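Local coordinates for protein nonribosomal peptide synthase (Streptomyces sp. MJ635-86F5, PDB 5JJP) that probably activates an aliphatic beta-amino acid by ATP-dependent adenylation, as a member of the ANL family of adenylate-forming enzymes, at residues V380-L385 against F419-L424; L302-D307 against F326-A331; P181-F186 against V197-R202. All blocks are in the same frame, centred on the assembly; numbering follows the deposited sequence.

Contact 1 (V380-L385 against F419-L424)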
ATOM      1  N   VAL A 380       8.467 -28.773   2.274  1.00 36.16           N
ATOM      2  CA  VAL A 380       8.069 -27.550   2.895  1.00 36.82           C
ATOM      3  C   VAL A 380       9.191 -26.940   3.718  1.00 37.31           C
ATOM      4  O   VAL A 380       9.860 -27.638   4.461  1.00 41.08           O
ATOM      5  CB  VAL A 380       6.856 -27.792   3.818  1.00 37.64           C
ATOM      6  CG1 VAL A 380       6.614 -26.604   4.759  1.00 40.78           C
ATOM      7  CG2 VAL A 380       5.622 -28.064   2.987  1.00 38.80           C
ATOM      8  N   GLY A 381       9.355 -25.623   3.606  1.00 35.56           N
ATOM      9  CA  GLY A 381      10.305 -24.835   4.424  1.00 34.91           C
ATOM     10  C   GLY A 381       9.752 -23.426   4.595  1.00 30.14           C
ATOM     11  O   GLY A 381       8.630 -23.152   4.170  1.00 30.38           O
ATOM     12  N   GLU A 382      10.539 -22.551   5.216  1.00 28.32           N
ATOM     13  CA  GLU A 382      10.132 -21.166   5.464  1.00 28.30           C
ATOM     14  C   GLU A 382      10.605 -20.256   4.338  1.00 24.51           C
ATOM     15  O   GLU A 382      11.751 -20.384   3.881  1.00 21.18           O
ATOM     16  CB  GLU A 382      10.740 -20.647   6.754  1.00 28.40           C
ATOM     17  CG  GLU A 382      10.305 -19.231   7.064  1.00 29.67           C
ATOM     18  CD  GLU A 382      10.827 -18.726   8.400  1.00 28.89           C
ATOM     19  OE1 GLU A 382      11.745 -19.370   8.959  1.00 28.04           O
ATOM     20  OE2 GLU A 382      10.363 -17.647   8.824  1.00 25.04           O
ATOM     21  N   ILE A 383       9.716 -19.373   3.869  1.00 21.17           N
ATOM     22  CA  ILE A 383      10.101 -18.424   2.786  1.00 21.72           C
ATOM     23  C   ILE A 383      10.976 -17.328   3.372  1.00 20.15           C
ATOM     24  O   ILE A 383      10.591 -16.721   4.350  1.00 21.53           O
ATOM     25  CB  ILE A 383       8.904 -17.748   2.081  1.00 20.75           C
ATOM     26  CG1 ILE A 383       8.000 -18.779   1.424  1.00 23.32           C
ATOM     27  CG2 ILE A 383       9.386 -16.780   1.012  1.00 20.70           C
ATOM     28  CD1 ILE A 383       6.620 -18.229   1.075  1.00 24.80           C
ATOM     29  N   TYR A 384      12.181 -17.184   2.808  1.00 20.84           N
ATOM     30  CA  TYR A 384      13.075 -16.039   3.014  1.00 20.61           C
ATOM     31  C   TYR A 384      13.013 -15.137   1.766  1.00 20.76           C
ATOM     32  O   TYR A 384      13.189 -15.603   0.652  1.00 17.00           O
ATOM     33  CB  TYR A 384      14.521 -16.452   3.202  1.00 20.63           C
ATOM     34  CG  TYR A 384      14.863 -17.112   4.532  1.00 22.45           C
ATOM     35  CD1 TYR A 384      13.952 -17.946   5.200  1.00 23.31           C
ATOM     36  CD2 TYR A 384      16.136 -16.981   5.070  1.00 24.01           C
ATOM     37  CE1 TYR A 384      14.303 -18.590   6.391  1.00 25.63           C
ATOM     38  CE2 TYR A 384      16.503 -17.603   6.258  1.00 25.32           C
ATOM     39  CZ  TYR A 384      15.596 -18.420   6.906  1.00 27.57           C
ATOM     40  OH  TYR A 384      15.936 -19.026   8.078  1.00 26.94           O
ATOM     41  N   LEU A 385      12.736 -13.831   1.991  1.00 21.35           N
ATOM     42  CA  LEU A 385      12.591 -12.850   0.903  1.00 18.83           C
ATOM     43  C   LEU A 385      13.816 -11.932   0.828  1.00 16.76           C
ATOM     44  O   LEU A 385      14.187 -11.271   1.784  1.00 15.12           O
ATOM     45  CB  LEU A 385      11.325 -12.066   1.100  1.00 18.40           C
ATOM     46  CG  LEU A 385      11.016 -10.943   0.130  1.00 19.06           C
ATOM     47  CD1 LEU A 385      10.668 -11.401  -1.275  1.00 18.12           C
ATOM     48  CD2 LEU A 385       9.848 -10.185   0.715  1.00 18.94           C
ATOM     49  N   PHE A 419      14.738 -11.386   4.648  1.00 22.97           N
ATOM     50  CA  PHE A 419      13.577 -11.350   5.554  1.00 23.90           C
ATOM     51  C   PHE A 419      12.979 -12.742   5.753  1.00 23.46           C
ATOM     52  O   PHE A 419      12.531 -13.378   4.789  1.00 21.92           O
ATOM     53  CB  PHE A 419      12.496 -10.408   4.958  1.00 24.96           C
ATOM     54  CG  PHE A 419      11.169 -10.412   5.694  1.00 23.66           C
ATOM     55  CD1 PHE A 419      11.129 -10.273   7.074  1.00 25.56           C
ATOM     56  CD2 PHE A 419       9.987 -10.544   5.001  1.00 23.85           C
ATOM     57  CE1 PHE A 419       9.917 -10.262   7.739  1.00 27.26           C
ATOM     58  CE2 PHE A 419       8.776 -10.548   5.640  1.00 23.91           C
ATOM     59  CZ  PHE A 419       8.733 -10.396   7.021  1.00 27.10           C
ATOM     60  N   ARG A 420      13.012 -13.226   6.990  1.00 24.14           N
ATOM     61  CA  ARG A 420      12.324 -14.459   7.322  1.00 25.62           C
ATOM     62  C   ARG A 420      10.865 -14.118   7.472  1.00 24.19           C
ATOM     63  O   ARG A 420      10.502 -13.474   8.445  1.00 22.55           O
ATOM     64  CB  ARG A 420      12.811 -15.059   8.630  1.00 29.07           C
ATOM     65  CG  ARG A 420      14.269 -15.518   8.624  1.00 29.97           C
ATOM     66  CD  ARG A 420      14.601 -16.164   9.950  1.00 30.26           C
ATOM     67  NE  ARG A 420      13.765 -17.348  10.189  1.00 34.87           N
ATOM     68  CZ  ARG A 420      13.800 -18.108  11.292  1.00 33.60           C
ATOM     69  NH1 ARG A 420      14.647 -17.826  12.275  1.00 31.86           N
ATOM     70  NH2 ARG A 420      12.957 -19.138  11.409  1.00 31.44           N
ATOM     71  N   THR A 421      10.051 -14.606   6.533  1.00 22.10           N
ATOM     72  CA  THR A 421       8.650 -14.221   6.416  1.00 22.80           C
ATOM     73  C   THR A 421       7.739 -14.783   7.440  1.00 21.88           C
ATOM     74  O   THR A 421       6.660 -14.302   7.594  1.00 23.76           O
ATOM     75  CB  THR A 421       8.034 -14.695   5.070  1.00 21.14           C
ATOM     76  OG1 THR A 421       8.123 -16.119   4.959  1.00 20.42           O
ATOM     77  CG2 THR A 421       8.770 -14.077   3.896  1.00 21.04           C
ATOM     78  N   GLY A 422       8.124 -15.889   8.051  1.00 24.59           N
ATOM     79  CA  GLY A 422       7.207 -16.661   8.889  1.00 24.53           C
ATOM     80  C   GLY A 422       6.205 -17.457   8.079  1.00 25.08           C
ATOM     81  O   GLY A 422       5.262 -18.006   8.642  1.00 26.51           O
ATOM     82  N   ASP A 423       6.342 -17.489   6.760  1.00 24.12           N
ATOM     83  CA  ASP A 423       5.447 -18.285   5.919  1.00 24.03           C
ATOM     84  C   ASP A 423       6.104 -19.623   5.540  1.00 23.63           C
ATOM     85  O   ASP A 423       7.290 -19.668   5.213  1.00 23.43           O
ATOM     86  CB  ASP A 423       5.095 -17.529   4.616  1.00 25.72           C
ATOM     87  CG  ASP A 423       4.293 -16.279   4.842  1.00 26.05           C
ATOM     88  OD1 ASP A 423       3.504 -16.231   5.816  1.00 27.96           O
ATOM     89  OD2 ASP A 423       4.425 -15.331   4.020  1.00 25.61           O
ATOM     90  N   LEU A 424       5.302 -20.696   5.518  1.00 24.01           N
ATOM     91  CA  LEU A 424       5.743 -21.989   5.033  1.00 24.37           C
ATOM     92  C   LEU A 424       5.327 -22.186   3.581  1.00 23.48           C
ATOM     93  O   LEU A 424       4.307 -21.656   3.135  1.00 21.41           O
ATOM     94  CB  LEU A 424       5.106 -23.070   5.855  1.00 29.52           C
ATOM     95  CG  LEU A 424       5.485 -23.063   7.343  1.00 31.06           C
ATOM     96  CD1 LEU A 424       4.728 -24.161   8.065  1.00 32.09           C
ATOM     97  CD2 LEU A 424       6.972 -23.287   7.495  1.00 30.30           C
TER
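Arg420 grips the carboxylate of Glu382 side-on, sending both NE and NH2 to one oxygen. The salt bridge from Arg420 NH2 to Glu382 OE1 is 2.7 Å long and uses the syn lone pair of that oxygen, whereas Arg420 NE meets OE1 on the syn side but well out of the carboxylate plane. OE1 lies almost in the guanidinium plane, against which the carboxylate is turned by 68°. The second oxygen, Glu382 OE2, accepts from Gly422 N at 2.9 Å on its anti lone pair, so partners on both oxygens fix the rotation of this buried acid. With CG anti to the backbone N (chi1 -178°) and the chain extended, Glu382 reaches over to the corner where the chain turns at Gly422.

Ile383 O accepts two bonds, from Thr421 N at 3.1 Å and from Thr421 OG1 at 2.6 Å. The same hydroxyl receives Asp423 N, closing an ST turn, while Ile383 N binds Asp423 O at 2.8 Å. These bonds hold the beta bulge in which Thr421-Asp423 supply the extra residues opposite Ile383; beyond it Leu385 and Phe419 form a regular antiparallel hydrogen-bonded pair.

Packing completes the contact. Arg420 CG sits over one face of the Tyr384 ring, 3.8 Å from its centroid, in a CH-pi contact, and the ring also stacks with Tyr367. Ile383 CD1 lies 3.9 Å from Asp423 CB, whose carboxylate is bound by Arg438 and Tyr329. Residues Phe419-Leu424 read FRTGDL, matching the A7 signature of adenylation domains, here paired with the Gly-Glu of the A6 signature within the curled antiparallel sheet characteristic of the beta-barrel subdomain of ANL enzymes.

Contact 2 (L302-D307 against F326-A331)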
ATOM      1  N   LEU A 302      -7.245  -7.443  -9.013  1.00 17.20           N
ATOM      2  CA  LEU A 302      -6.070  -7.760  -8.214  1.00 20.02           C
ATOM      3  C   LEU A 302      -6.521  -8.105  -6.804  1.00 22.89           C
ATOM      4  O   LEU A 302      -7.265  -7.301  -6.182  1.00 25.08           O
ATOM      5  CB  LEU A 302      -5.184  -6.545  -8.196  1.00 20.36           C
ATOM      6  CG  LEU A 302      -3.916  -6.576  -7.361  1.00 23.37           C
ATOM      7  CD1 LEU A 302      -2.968  -7.611  -7.917  1.00 26.55           C
ATOM      8  CD2 LEU A 302      -3.202  -5.228  -7.329  1.00 24.85           C
ATOM      9  N   PHE A 303      -6.221  -9.316  -6.354  1.00 24.78           N
ATOM     10  CA  PHE A 303      -6.552  -9.745  -4.951  1.00 31.24           C
ATOM     11  C   PHE A 303      -5.352  -9.849  -4.090  1.00 30.12           C
ATOM     12  O   PHE A 303      -4.320 -10.249  -4.559  1.00 22.28           O
ATOM     13  CB  PHE A 303      -6.966 -11.203  -4.784  1.00 32.60           C
ATOM     14  CG  PHE A 303      -7.854 -11.708  -5.784  1.00 41.26           C
ATOM     15  CD1 PHE A 303      -9.129 -11.167  -5.926  1.00 52.35           C
ATOM     16  CD2 PHE A 303      -7.474 -12.791  -6.537  1.00 47.33           C
ATOM     17  CE1 PHE A 303     -10.005 -11.669  -6.870  1.00 56.51           C
ATOM     18  CE2 PHE A 303      -8.343 -13.307  -7.472  1.00 58.83           C
ATOM     19  CZ  PHE A 303      -9.610 -12.744  -7.648  1.00 56.74           C
ATOM     20  N   SER A 304      -5.580  -9.722  -2.789  1.00 38.06           N
ATOM     21  CA  SER A 304      -4.585 -10.141  -1.822  1.00 41.29           C
ATOM     22  C   SER A 304      -5.116 -10.221  -0.447  1.00 42.85           C
ATOM     23  O   SER A 304      -6.177  -9.696  -0.145  1.00 40.48           O
ATOM     24  CB  SER A 304      -3.510  -9.081  -1.755  1.00 45.60           C
ATOM     25  OG  SER A 304      -4.067  -7.915  -1.193  1.00 51.69           O
ATOM     26  N   GLY A 305      -4.290 -10.803   0.417  1.00 53.42           N
ATOM     27  CA  GLY A 305      -4.420 -10.628   1.866  1.00 54.01           C
ATOM     28  C   GLY A 305      -5.290 -11.684   2.505  1.00 54.06           C
ATOM     29  O   GLY A 305      -5.687 -11.556   3.681  1.00 52.79           O
ATOM     30  N   GLU A 306      -5.570 -12.745   1.744  1.00 50.30           N
ATOM     31  CA  GLU A 306      -6.554 -13.715   2.178  1.00 51.15           C
ATOM     32  C   GLU A 306      -6.578 -14.853   1.167  1.00 53.81           C
ATOM     33  O   GLU A 306      -6.356 -14.638  -0.021  1.00 59.13           O
ATOM     34  CB  GLU A 306      -7.882 -12.964   2.382  1.00 53.35           C
ATOM     35  CG  GLU A 306      -9.186 -13.712   2.255  1.00 56.44           C
ATOM     36  CD  GLU A 306     -10.370 -12.747   2.215  1.00 53.01           C
ATOM     37  OE1 GLU A 306     -10.423 -11.781   3.018  1.00 51.00           O
ATOM     38  OE2 GLU A 306     -11.261 -12.944   1.364  1.00 58.70           O
ATOM     39  N   ASP A 307      -6.731 -16.076   1.663  1.00 54.85           N
ATOM     40  CA  ASP A 307      -6.851 -17.250   0.807  1.00 57.83           C
ATOM     41  C   ASP A 307      -8.174 -17.160   0.056  1.00 58.00           C
ATOM     42  O   ASP A 307      -9.170 -16.783   0.630  1.00 57.00           O
ATOM     43  CB  ASP A 307      -6.771 -18.551   1.629  1.00 62.72           C
ATOM     44  CG  ASP A 307      -5.316 -19.029   1.857  1.00 68.24           C
ATOM     45  OD1 ASP A 307      -4.901 -19.135   3.036  1.00 65.06           O
ATOM     46  OD2 ASP A 307      -4.585 -19.302   0.867  1.00 59.46           O
ATOM     47  N   PHE A 326      -5.212 -11.190 -11.065  1.00 16.06           N
ATOM     48  CA  PHE A 326      -3.903 -11.306 -10.481  1.00 17.81           C
ATOM     49  C   PHE A 326      -3.958 -11.650  -8.995  1.00 18.96           C
ATOM     50  O   PHE A 326      -4.659 -11.034  -8.236  1.00 17.02           O
ATOM     51  CB  PHE A 326      -3.204  -9.961 -10.579  1.00 17.72           C
ATOM     52  CG  PHE A 326      -3.157  -9.405 -11.942  1.00 17.06           C
ATOM     53  CD1 PHE A 326      -2.416 -10.003 -12.915  1.00 17.05           C
ATOM     54  CD2 PHE A 326      -3.810  -8.192 -12.240  1.00 18.21           C
ATOM     55  CE1 PHE A 326      -2.363  -9.457 -14.187  1.00 15.88           C
ATOM     56  CE2 PHE A 326      -3.724  -7.632 -13.512  1.00 16.46           C
ATOM     57  CZ  PHE A 326      -3.031  -8.304 -14.488  1.00 15.24           C
ATOM     58  N   ASN A 327      -3.079 -12.540  -8.600  1.00 24.14           N
ATOM     59  CA  ASN A 327      -2.935 -12.987  -7.218  1.00 27.32           C
ATOM     60  C   ASN A 327      -1.664 -12.372  -6.610  1.00 26.64           C
ATOM     61  O   ASN A 327      -0.538 -12.520  -7.139  1.00 24.12           O
ATOM     62  CB  ASN A 327      -2.864 -14.521  -7.217  1.00 32.72           C
ATOM     63  CG  ASN A 327      -2.537 -15.091  -5.855  1.00 35.28           C
ATOM     64  OD1 ASN A 327      -3.051 -14.627  -4.849  1.00 34.80           O
ATOM     65  ND2 ASN A 327      -1.669 -16.109  -5.825  1.00 37.04           N
ATOM     66  N   LEU A 328      -1.862 -11.633  -5.534  1.00 24.54           N
ATOM     67  CA  LEU A 328      -0.789 -10.872  -4.930  1.00 27.25           C
ATOM     68  C   LEU A 328      -0.414 -11.507  -3.587  1.00 27.09           C
ATOM     69  O   LEU A 328      -1.242 -11.563  -2.691  1.00 25.67           O
ATOM     70  CB  LEU A 328      -1.285  -9.448  -4.724  1.00 28.01           C
ATOM     71  CG  LEU A 328      -0.231  -8.392  -4.469  1.00 33.87           C
ATOM     72  CD1 LEU A 328       0.541  -8.128  -5.745  1.00 34.17           C
ATOM     73  CD2 LEU A 328      -0.891  -7.112  -3.958  1.00 36.91           C
ATOM     74  N   TYR A 329       0.805 -12.010  -3.456  1.00 26.10           N
ATOM     75  CA  TYR A 329       1.260 -12.642  -2.204  1.00 25.82           C
ATOM     76  C   TYR A 329       2.225 -11.667  -1.532  1.00 27.88           C
ATOM     77  O   TYR A 329       3.088 -11.066  -2.193  1.00 25.14           O
ATOM     78  CB  TYR A 329       1.995 -14.000  -2.430  1.00 24.71           C
ATOM     79  CG  TYR A 329       2.984 -14.328  -1.286  1.00 24.04           C
ATOM     80  CD1 TYR A 329       2.530 -14.690  -0.021  1.00 24.26           C
ATOM     81  CD2 TYR A 329       4.363 -14.192  -1.468  1.00 25.86           C
ATOM     82  CE1 TYR A 329       3.407 -14.941   1.039  1.00 24.05           C
ATOM     83  CE2 TYR A 329       5.255 -14.425  -0.417  1.00 26.67           C
ATOM     84  CZ  TYR A 329       4.769 -14.796   0.832  1.00 27.48           C
ATOM     85  OH  TYR A 329       5.656 -15.000   1.878  1.00 29.22           O
ATOM     86  N   GLY A 330       2.078 -11.519  -0.218  1.00 28.81           N
ATOM     87  CA  GLY A 330       3.122 -10.871   0.601  1.00 28.34           C
ATOM     88  C   GLY A 330       2.591 -10.276   1.876  1.00 23.02           C
ATOM     89  O   GLY A 330       1.447 -10.493   2.228  1.00 24.59           O
ATOM     90  N   ALA A 331       3.421  -9.483   2.523  1.00 20.79           N
ATOM     91  CA  ALA A 331       3.082  -8.883   3.777  1.00 19.28           C
ATOM     92  C   ALA A 331       3.468  -7.417   3.874  1.00 18.11           C
ATOM     93  O   ALA A 331       4.203  -6.858   3.045  1.00 15.21           O
ATOM     94  CB  ALA A 331       3.752  -9.658   4.901  1.00 20.20           C
TER
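Leu302-Ser304 and Phe326-Leu328 run side by side as the two parallel strands of a beta-alpha-beta unit, with helix 310-319 making the crossover between them. Phe303 makes both backbone hydrogen bonds between the two segments. Its N-H points at Phe326 O, 3.0 Å from Phe303 N and nearly straight (172°), and Leu328 N returns to Phe303 O at 3.0 Å with a more bent geometry (142°). One residue thus bridges the residues on either side of Asn327, the usual parallel pattern.

On one face of the sheet Leu302 and Leu328 share the packing. The CG of Leu302 stands anti to the backbone N (chi1 177°), which lays CD1 across the neighbouring strand, 3.6 Å from Phe326 CB and 4.0 Å from Leu328 CB; the Leu302 and Phe326 side chains cross at about a right angle. Further along this face Ser304 CB packs 3.7 Å from Leu328 CB. Phe233 of helix 232-243 touches both residues here. The Phe303 side chain leaves on the opposite face, its CD2 3.7 Å from Phe326 O, and its ring meets Phe308 edge-to-face.

Beyond Ser304 the chains part, Gly305 with its positive phi turning the first away. The sheet continues on both flanks, from Leu302 to Val274 and Gly276 and from Asn327 to Thr340. Asn327-Ala331 opens the A5 signature, the last strand residue being Tyr329. The arrangement is that of the C-terminal ends of inner parallel strands in a mixed sheet, the side where ANL enzymes generally place their active site.

Contact 3 (P181-F186 against V197-R202)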
ATOM      1  N   PRO A 181      12.495   6.902   7.193  1.00 15.39           N
ATOM      2  CA  PRO A 181      11.164   6.328   7.240  1.00 15.82           C
ATOM      3  C   PRO A 181      10.099   7.176   6.555  1.00 15.65           C
ATOM      4  O   PRO A 181      10.057   8.395   6.740  1.00 14.29           O
ATOM      5  CB  PRO A 181      10.829   6.281   8.719  1.00 16.12           C
ATOM      6  CG  PRO A 181      11.869   7.044   9.426  1.00 15.91           C
ATOM      7  CD  PRO A 181      13.042   7.156   8.530  1.00 16.16           C
ATOM      8  N   ALA A 182       9.277   6.517   5.743  1.00 14.24           N
ATOM      9  CA  ALA A 182       8.233   7.186   5.002  1.00 13.40           C
ATOM     10  C   ALA A 182       6.878   6.983   5.690  1.00 12.80           C
ATOM     11  O   ALA A 182       6.050   7.842   5.665  1.00 12.49           O
ATOM     12  CB  ALA A 182       8.200   6.654   3.564  1.00 13.30           C
ATOM     13  N   TYR A 183       6.649   5.800   6.220  1.00 13.25           N
ATOM     14  CA  TYR A 183       5.454   5.501   6.975  1.00 13.16           C
ATOM     15  C   TYR A 183       5.665   4.321   7.899  1.00 12.86           C
ATOM     16  O   TYR A 183       6.626   3.593   7.792  1.00 12.56           O
ATOM     17  CB  TYR A 183       4.279   5.239   6.031  1.00 13.76           C
ATOM     18  CG  TYR A 183       4.408   4.045   5.144  1.00 14.64           C
ATOM     19  CD1 TYR A 183       4.001   2.798   5.586  1.00 16.26           C
ATOM     20  CD2 TYR A 183       4.911   4.143   3.848  1.00 15.42           C
ATOM     21  CE1 TYR A 183       4.139   1.666   4.778  1.00 16.91           C
ATOM     22  CE2 TYR A 183       5.021   3.029   3.021  1.00 15.59           C
ATOM     23  CZ  TYR A 183       4.622   1.787   3.490  1.00 15.97           C
ATOM     24  OH  TYR A 183       4.737   0.626   2.719  1.00 16.71           O
ATOM     25  N   LEU A 184       4.744   4.168   8.809  1.00 15.63           N
ATOM     26  CA  LEU A 184       4.704   3.062   9.766  1.00 17.56           C
ATOM     27  C   LEU A 184       3.324   2.445   9.770  1.00 18.82           C
ATOM     28  O   LEU A 184       2.305   3.164   9.884  1.00 20.89           O
ATOM     29  CB  LEU A 184       4.893   3.556  11.185  1.00 18.88           C
ATOM     30  CG  LEU A 184       6.253   3.591  11.839  1.00 20.69           C
ATOM     31  CD1 LEU A 184       7.071   4.670  11.145  1.00 20.62           C
ATOM     32  CD2 LEU A 184       6.102   3.907  13.331  1.00 21.30           C
ATOM     33  N   ILE A 185       3.287   1.131   9.744  1.00 19.25           N
ATOM     34  CA  ILE A 185       2.049   0.405   9.841  1.00 19.37           C
ATOM     35  C   ILE A 185       2.186  -0.513  11.037  1.00 19.60           C
ATOM     36  O   ILE A 185       3.053  -1.364  11.082  1.00 18.59           O
ATOM     37  CB  ILE A 185       1.774  -0.444   8.572  1.00 19.45           C
ATOM     38  CG1 ILE A 185       1.847   0.403   7.298  1.00 19.39           C
ATOM     39  CG2 ILE A 185       0.424  -1.117   8.652  1.00 21.74           C
ATOM     40  CD1 ILE A 185       0.722   1.379   7.141  1.00 20.38           C
ATOM     41  N   PHE A 186       1.221  -0.438  11.926  1.00 21.98           N
ATOM     42  CA  PHE A 186       1.182  -1.322  13.065  1.00 22.97           C
ATOM     43  C   PHE A 186       0.350  -2.565  12.771  1.00 25.96           C
ATOM     44  O   PHE A 186      -0.734  -2.481  12.265  1.00 23.48           O
ATOM     45  CB  PHE A 186       0.682  -0.580  14.289  1.00 23.44           C
ATOM     46  CG  PHE A 186       1.731   0.304  14.892  1.00 22.96           C
ATOM     47  CD1 PHE A 186       2.396  -0.085  16.027  1.00 24.54           C
ATOM     48  CD2 PHE A 186       2.082   1.483  14.290  1.00 23.39           C
ATOM     49  CE1 PHE A 186       3.383   0.704  16.585  1.00 24.17           C
ATOM     50  CE2 PHE A 186       3.061   2.279  14.826  1.00 24.34           C
ATOM     51  CZ  PHE A 186       3.720   1.884  15.976  1.00 25.33           C
ATOM     52  N   VAL A 197       5.764  -1.597  11.740  1.00 17.82           N
ATOM     53  CA  VAL A 197       6.577  -1.829  10.573  1.00 17.59           C
ATOM     54  C   VAL A 197       7.020  -0.485   9.989  1.00 18.12           C
ATOM     55  O   VAL A 197       6.185   0.323   9.597  1.00 21.26           O
ATOM     56  CB  VAL A 197       5.801  -2.670   9.536  1.00 17.40           C
ATOM     57  CG1 VAL A 197       6.559  -2.751   8.204  1.00 18.54           C
ATOM     58  CG2 VAL A 197       5.572  -4.042  10.092  1.00 16.54           C
ATOM     59  N   VAL A 198       8.321  -0.279   9.897  1.00 16.05           N
ATOM     60  CA  VAL A 198       8.867   0.979   9.462  1.00 16.07           C
ATOM     61  C   VAL A 198       9.304   0.805   8.011  1.00 16.26           C
ATOM     62  O   VAL A 198      10.183   0.016   7.731  1.00 13.59           O
ATOM     63  CB  VAL A 198      10.101   1.400  10.303  1.00 16.59           C
ATOM     64  CG1 VAL A 198      10.676   2.718   9.833  1.00 15.39           C
ATOM     65  CG2 VAL A 198       9.738   1.471  11.788  1.00 17.55           C
ATOM     66  N   MET A 199       8.675   1.556   7.092  1.00 15.85           N
ATOM     67  CA  MET A 199       9.047   1.457   5.663  1.00 15.26           C
ATOM     68  C   MET A 199       9.765   2.712   5.193  1.00 13.97           C
ATOM     69  O   MET A 199       9.239   3.797   5.333  1.00 15.73           O
ATOM     70  CB  MET A 199       7.801   1.243   4.816  1.00 16.28           C
ATOM     71  CG  MET A 199       8.097   0.850   3.393  1.00 16.57           C
ATOM     72  SD  MET A 199       8.970  -0.739   3.243  1.00 18.41           S
ATOM     73  CE  MET A 199       7.641  -1.820   3.806  1.00 15.94           C
ATOM     74  N   SER A 200      10.950   2.569   4.624  1.00 12.67           N
ATOM     75  CA  SER A 200      11.683   3.705   4.080  1.00 12.08           C
ATOM     76  C   SER A 200      11.087   4.138   2.714  1.00 11.26           C
ATOM     77  O   SER A 200      10.368   3.388   2.063  1.00 10.30           O
ATOM     78  CB  SER A 200      13.170   3.343   3.899  1.00 13.11           C
ATOM     79  OG  SER A 200      13.407   2.501   2.765  1.00 14.10           O
ATOM     80  N   HIS A 201      11.464   5.326   2.269  1.00 11.43           N
ATOM     81  CA  HIS A 201      11.146   5.768   0.943  1.00 11.74           C
ATOM     82  C   HIS A 201      11.739   4.824  -0.069  1.00 13.39           C
ATOM     83  O   HIS A 201      11.119   4.430  -1.065  1.00 14.41           O
ATOM     84  CB  HIS A 201      11.674   7.179   0.715  1.00 11.05           C
ATOM     85  CG  HIS A 201      10.970   8.218   1.512  1.00 10.61           C
ATOM     86  ND1 HIS A 201       9.935   8.972   0.997  1.00 11.48           N
ATOM     87  CD2 HIS A 201      11.145   8.644   2.786  1.00 10.05           C
ATOM     88  CE1 HIS A 201       9.484   9.795   1.934  1.00 10.76           C
ATOM     89  NE2 HIS A 201      10.221   9.632   3.019  1.00 10.13           N
ATOM     90  N   ARG A 202      13.017   4.611   0.084  1.00 14.95           N
ATOM     91  CA  ARG A 202      13.786   3.810  -0.845  1.00 14.95           C
ATOM     92  C   ARG A 202      13.092   2.473  -1.052  1.00 14.63           C
ATOM     93  O   ARG A 202      12.982   1.981  -2.178  1.00 15.61           O
ATOM     94  CB  ARG A 202      15.172   3.687  -0.228  1.00 16.99           C
ATOM     95  CG  ARG A 202      16.080   2.617  -0.752  1.00 20.17           C
ATOM     96  CD  ARG A 202      17.464   2.661  -0.106  1.00 19.24           C
ATOM     97  NE  ARG A 202      17.533   2.050   1.210  1.00 19.78           N
ATOM     98  CZ  ARG A 202      18.688   1.764   1.844  1.00 20.54           C
ATOM     99  NH1 ARG A 202      19.853   2.022   1.288  1.00 20.07           N
ATOM    100  NH2 ARG A 202      18.689   1.241   3.064  1.00 20.88           N
TER
HETATM  101  O   HOH W   1       9.230  10.509   5.251  1.00 14.38           O
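Tyr183 holds CG between its backbone N and carbonyl carbon (chi1 64°), which leans the ring across to the neighbouring strand, alongside Met199, whose CG is anti to its backbone N (chi1 -168°). Met199 CB lies over one face of the Tyr183 ring, 3.7 Å from the centroid, and Met199 CG comes within 3.4 Å of Tyr183 OH. An alanine in place of Tyr183 would probably open a gap beside Met199 and leave its CB and CG without the ring they pack on.

Met199 O accepts Ala182 N at 2.8 Å and, weakly, Tyr183 N, which makes a classic beta bulge. Ala182 CB rests over the centre of the His201 ring, 3.6 Å from its centroid, while a water joins His201 NE2 to Pro181 O. On the Val198 side, away from Tyr183 and Met199, Pro181 CB touches Val198 CG1 at 3.7 Å.

The hairpin's connection, largely unmodelled, holds the glycine-rich TSGTTG signature, which in this family probably contacts the ATP phosphates. Leu184 bonds through its backbone to Phe111 of strand 111-114, Phe186 packs on helix 120-130, and Ser200 caps Ala203 N at the start of helix 201-212.

How the contacts relate
From the N terminus the chain meets contact 3 first, where 181-186 and 197-202 close a short hairpin. Contact 2 follows, closing the crossover between 302-307 and 326-331, and contact 1 comes last, joining 380-385 to 419-424 round a longer loop. The three are in series; none nests in or crosses another. Contacts 1 and 2 touch directly: Tyr329 OH lies 2.5 Å from Asp423 OD2, a probable hydrogen bond that ties the mixed sheet to the curled antiparallel one. Contact 3 stands apart, its nearest atoms about 6 Å from contact 2 and about 8 Å from contact 1. Together they join strands within three different sheets, of which two are linked directly.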